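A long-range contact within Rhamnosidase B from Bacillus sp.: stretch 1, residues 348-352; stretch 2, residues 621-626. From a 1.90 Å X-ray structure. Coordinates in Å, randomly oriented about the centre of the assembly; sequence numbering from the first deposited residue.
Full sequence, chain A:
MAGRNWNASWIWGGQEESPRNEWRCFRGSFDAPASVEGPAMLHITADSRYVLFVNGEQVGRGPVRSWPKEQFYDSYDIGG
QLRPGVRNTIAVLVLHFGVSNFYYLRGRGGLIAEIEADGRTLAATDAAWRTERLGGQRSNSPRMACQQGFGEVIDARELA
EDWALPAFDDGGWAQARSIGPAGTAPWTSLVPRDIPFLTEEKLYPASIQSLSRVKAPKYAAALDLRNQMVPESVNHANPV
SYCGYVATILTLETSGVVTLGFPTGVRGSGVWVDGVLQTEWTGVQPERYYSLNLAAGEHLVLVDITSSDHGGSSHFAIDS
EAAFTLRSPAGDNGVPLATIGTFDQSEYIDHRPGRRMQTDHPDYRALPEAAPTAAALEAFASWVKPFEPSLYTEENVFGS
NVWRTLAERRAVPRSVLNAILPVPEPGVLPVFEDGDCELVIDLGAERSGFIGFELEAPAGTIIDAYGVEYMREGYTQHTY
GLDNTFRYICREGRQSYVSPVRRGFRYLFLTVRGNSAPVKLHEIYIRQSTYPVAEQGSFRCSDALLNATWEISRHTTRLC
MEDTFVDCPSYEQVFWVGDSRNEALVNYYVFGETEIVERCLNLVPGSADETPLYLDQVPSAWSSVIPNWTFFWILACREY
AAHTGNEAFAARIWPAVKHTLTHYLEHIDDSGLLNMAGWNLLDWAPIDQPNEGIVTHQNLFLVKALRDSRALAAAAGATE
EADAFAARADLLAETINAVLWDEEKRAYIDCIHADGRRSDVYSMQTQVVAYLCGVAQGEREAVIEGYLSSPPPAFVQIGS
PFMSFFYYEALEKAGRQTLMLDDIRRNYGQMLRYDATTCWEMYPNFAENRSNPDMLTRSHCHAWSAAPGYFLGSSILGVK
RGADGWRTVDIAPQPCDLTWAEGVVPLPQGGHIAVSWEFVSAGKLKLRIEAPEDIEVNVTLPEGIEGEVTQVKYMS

Stretch 1 (348-352) YIDHR
Stretch 2 621-626: AWSSVI

This is a compact, mainly polar contact between two irregular segments whose touching residues are at least 272 apart in sequence, in which Asp 350 and His 351 of a beta turn reach across to Ser 623, Ser 624 and Val 625, with ordered waters beside them. Together the two stretches bury 312 Å², counting both sides.

Neither segment is helix or strand. Stretch 1 folds as a type I turn from Ile 349 to Arg 352, with Asp 350 (phi/psi -58/-10) and His 351 (-116/10) at its central positions; the turn is closed by Arg 352 N donating to Ile 349 O at 3.0 Å. Stretch 2 is extended from Ser 624 to Ile 626 (phi -130 to -134, psi 108 to 143), Ser 623 before it lies at -77/92, and Ile 626 sits at the N-cap position of a following helix. The segments run in the same direction in register: CA-CA distances are 6.2 Å for Ile 349 and Ser 623, 5.8 Å for Asp 350 and Ser 624, and 6.2 Å for His 351 and Val 625.

Asp 350 points toward stretch 2 in the p rotamer (chi1 61°, chi2 -151°), and its carboxylate engages two successive residues. Its OD1 lies a very short 2.5 Å from OG of Ser 624 (chi1 175°, t), while its OD2 accepts a hydrogen bond from Val 625 N at 3.1 Å with an N-H...O angle of 157°. A short acid with two acceptor oxygens suits this buried site, since it can meet both a hydroxyl and a main-chain amide.

His 351 is likewise p (chi1 57°, chi2 101°) and directed toward stretch 2. Its NE2 donates to Ser 623 OG at 2.7 Å and 159°; the hydroxyl lies at the ring edge, near the ring plane, as an in-plane N-H requires. Ser 623, t at -174°, points toward the turn and loses 71 Å² to it, the largest share of any residue here. Over one face of the imidazole sits Val 625 CG2, 4.0 Å from the ring centroid and 19° off the normal, a CH-pi contact. Val 625 (chi1 171°, t) thus supplies both a backbone donor and a methyl for the ring.

Water 1 ties three backbone groups and the indole N-H of Trp 622 together. It donates to Tyr 348 O at 2.8 Å and Ser 623 O at 2.9 Å, and accepts from Asp 350 N at 3.0 Å and Trp 622 NE1 at 2.8 Å, so four polar groups that do not meet directly are satisfied by one molecule. Trp 622 is t (chi1 177°, chi2 20°), its CA-to-CB bond sideways but its indole end nearer the turn; CZ2 comes within 4.1 Å of Asp 350 OD1. Water 2 lies 2.6 Å from Val 625 O and 3.1 Å from Asp 350 OD2, the latter at best a weak bond; it has more acceptors in reach than protons, so both need not be donated to at once.

Ile 349 (m, m), with its CA-to-CB bond sideways, adds a van der Waals contact from its CG2 to Ser 623 O at 3.8 Å; the apolar share of the contact is small.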

# COMPACT_ATOMS: atom_id res chain seq x y z
N TYR A 348 2.62 -19.69 7.72
CA TYR A 348 1.21 -19.79 7.38
C TYR A 348 0.86 -19.47 5.93
O TYR A 348 1.09 -18.36 5.46
CB TYR A 348 0.40 -18.89 8.31
CG TYR A 348 -1.09 -18.95 8.09
CD1 TYR A 348 -1.79 -20.16 8.22
CD2 TYR A 348 -1.82 -17.80 7.77
CE1 TYR A 348 -3.17 -20.22 8.03
CE2 TYR A 348 -3.20 -17.85 7.59
CZ TYR A 348 -3.86 -19.06 7.72
OH TYR A 348 -5.23 -19.11 7.55
N ILE A 349 0.31 -20.46 5.24
CA ILE A 349 -0.14 -20.30 3.85
C ILE A 349 -1.65 -20.50 4.00
O ILE A 349 -2.12 -21.63 4.14
CB ILE A 349 0.43 -21.41 2.94
CG1 ILE A 349 1.96 -21.46 3.07
CG2 ILE A 349 0.03 -21.15 1.50
CD1 ILE A 349 2.66 -20.18 2.68
N ASP A 350 -2.40 -19.40 3.96
CA ASP A 350 -3.84 -19.44 4.15
C ASP A 350 -4.69 -20.31 3.23
O ASP A 350 -5.87 -20.50 3.50
CB ASP A 350 -4.41 -18.02 4.21
CG ASP A 350 -4.18 -17.23 2.93
OD1 ASP A 350 -4.08 -15.99 3.03
OD2 ASP A 350 -4.12 -17.83 1.84
N HIS A 351 -4.11 -20.82 2.15
CA HIS A 351 -4.89 -21.67 1.24
C HIS A 351 -4.37 -23.11 1.19
O HIS A 351 -4.80 -23.91 0.35
CB HIS A 351 -4.92 -21.06 -0.16
CG HIS A 351 -3.57 -20.82 -0.76
ND1 HIS A 351 -3.01 -21.66 -1.69
CD2 HIS A 351 -2.68 -19.82 -0.56
CE1 HIS A 351 -1.83 -21.18 -2.05
NE2 HIS A 351 -1.60 -20.07 -1.37
N ARG A 352 -3.45 -23.44 2.09
CA ARG A 352 -2.88 -24.78 2.17
C ARG A 352 -2.78 -25.23 3.62
O ARG A 352 -2.45 -24.44 4.50
CB ARG A 352 -1.49 -24.82 1.54
CG ARG A 352 -1.47 -24.59 0.04
CD ARG A 352 -0.04 -24.40 -0.41
NE ARG A 352 0.05 -24.05 -1.83
CZ ARG A 352 1.15 -23.55 -2.40
NH1 ARG A 352 2.24 -23.35 -1.67
NH2 ARG A 352 1.15 -23.27 -3.69
N ALA A 621 5.24 -12.06 -2.64
CA ALA A 621 5.85 -13.22 -2.01
C ALA A 621 4.92 -13.77 -0.93
O ALA A 621 5.25 -14.74 -0.26
CB ALA A 621 7.20 -12.85 -1.40
N TRP A 622 3.76 -13.14 -0.75
CA TRP A 622 2.79 -13.63 0.23
C TRP A 622 1.79 -14.48 -0.54
O TRP A 622 0.93 -13.95 -1.25
CB TRP A 622 2.05 -12.49 0.95
CG TRP A 622 0.98 -12.99 1.91
CD1 TRP A 622 0.89 -14.25 2.46
CD2 TRP A 622 -0.11 -12.23 2.47
NE1 TRP A 622 -0.19 -14.31 3.32
CE2 TRP A 622 -0.82 -13.09 3.35
CE3 TRP A 622 -0.56 -10.91 2.32
CZ2 TRP A 622 -1.94 -12.68 4.07
CZ3 TRP A 622 -1.68 -10.49 3.04
CH2 TRP A 622 -2.36 -11.37 3.90
N SER A 623 1.92 -15.80 -0.42
CA SER A 623 1.02 -16.72 -1.10
C SER A 623 -0.28 -16.72 -0.32
O SER A 623 -0.44 -17.49 0.64
CB SER A 623 1.63 -18.12 -1.14
OG SER A 623 0.84 -19.00 -1.92
N SER A 624 -1.20 -15.85 -0.73
CA SER A 624 -2.48 -15.71 -0.06
C SER A 624 -3.60 -15.66 -1.09
O SER A 624 -3.44 -15.09 -2.17
CB SER A 624 -2.49 -14.42 0.77
OG SER A 624 -3.76 -14.19 1.34
N VAL A 625 -4.73 -16.28 -0.75
CA VAL A 625 -5.87 -16.31 -1.65
C VAL A 625 -7.17 -15.90 -0.98
O VAL A 625 -7.45 -16.29 0.16
CB VAL A 625 -6.10 -17.74 -2.23
CG1 VAL A 625 -7.44 -17.79 -2.98
CG2 VAL A 625 -4.97 -18.12 -3.16
N ILE A 626 -7.94 -15.08 -1.68
CA ILE A 626 -9.25 -14.65 -1.22
C ILE A 626 -10.14 -14.90 -2.43
O ILE A 626 -10.04 -14.21 -3.45
CB ILE A 626 -9.29 -13.15 -0.86
CG1 ILE A 626 -8.36 -12.87 0.32
CG2 ILE A 626 -10.72 -12.75 -0.51
CD1 ILE A 626 -8.35 -11.42 0.77
O HOH W 1 -0.59 -17.09 3.55
O HOH W 2 -7.08 -18.55 1.41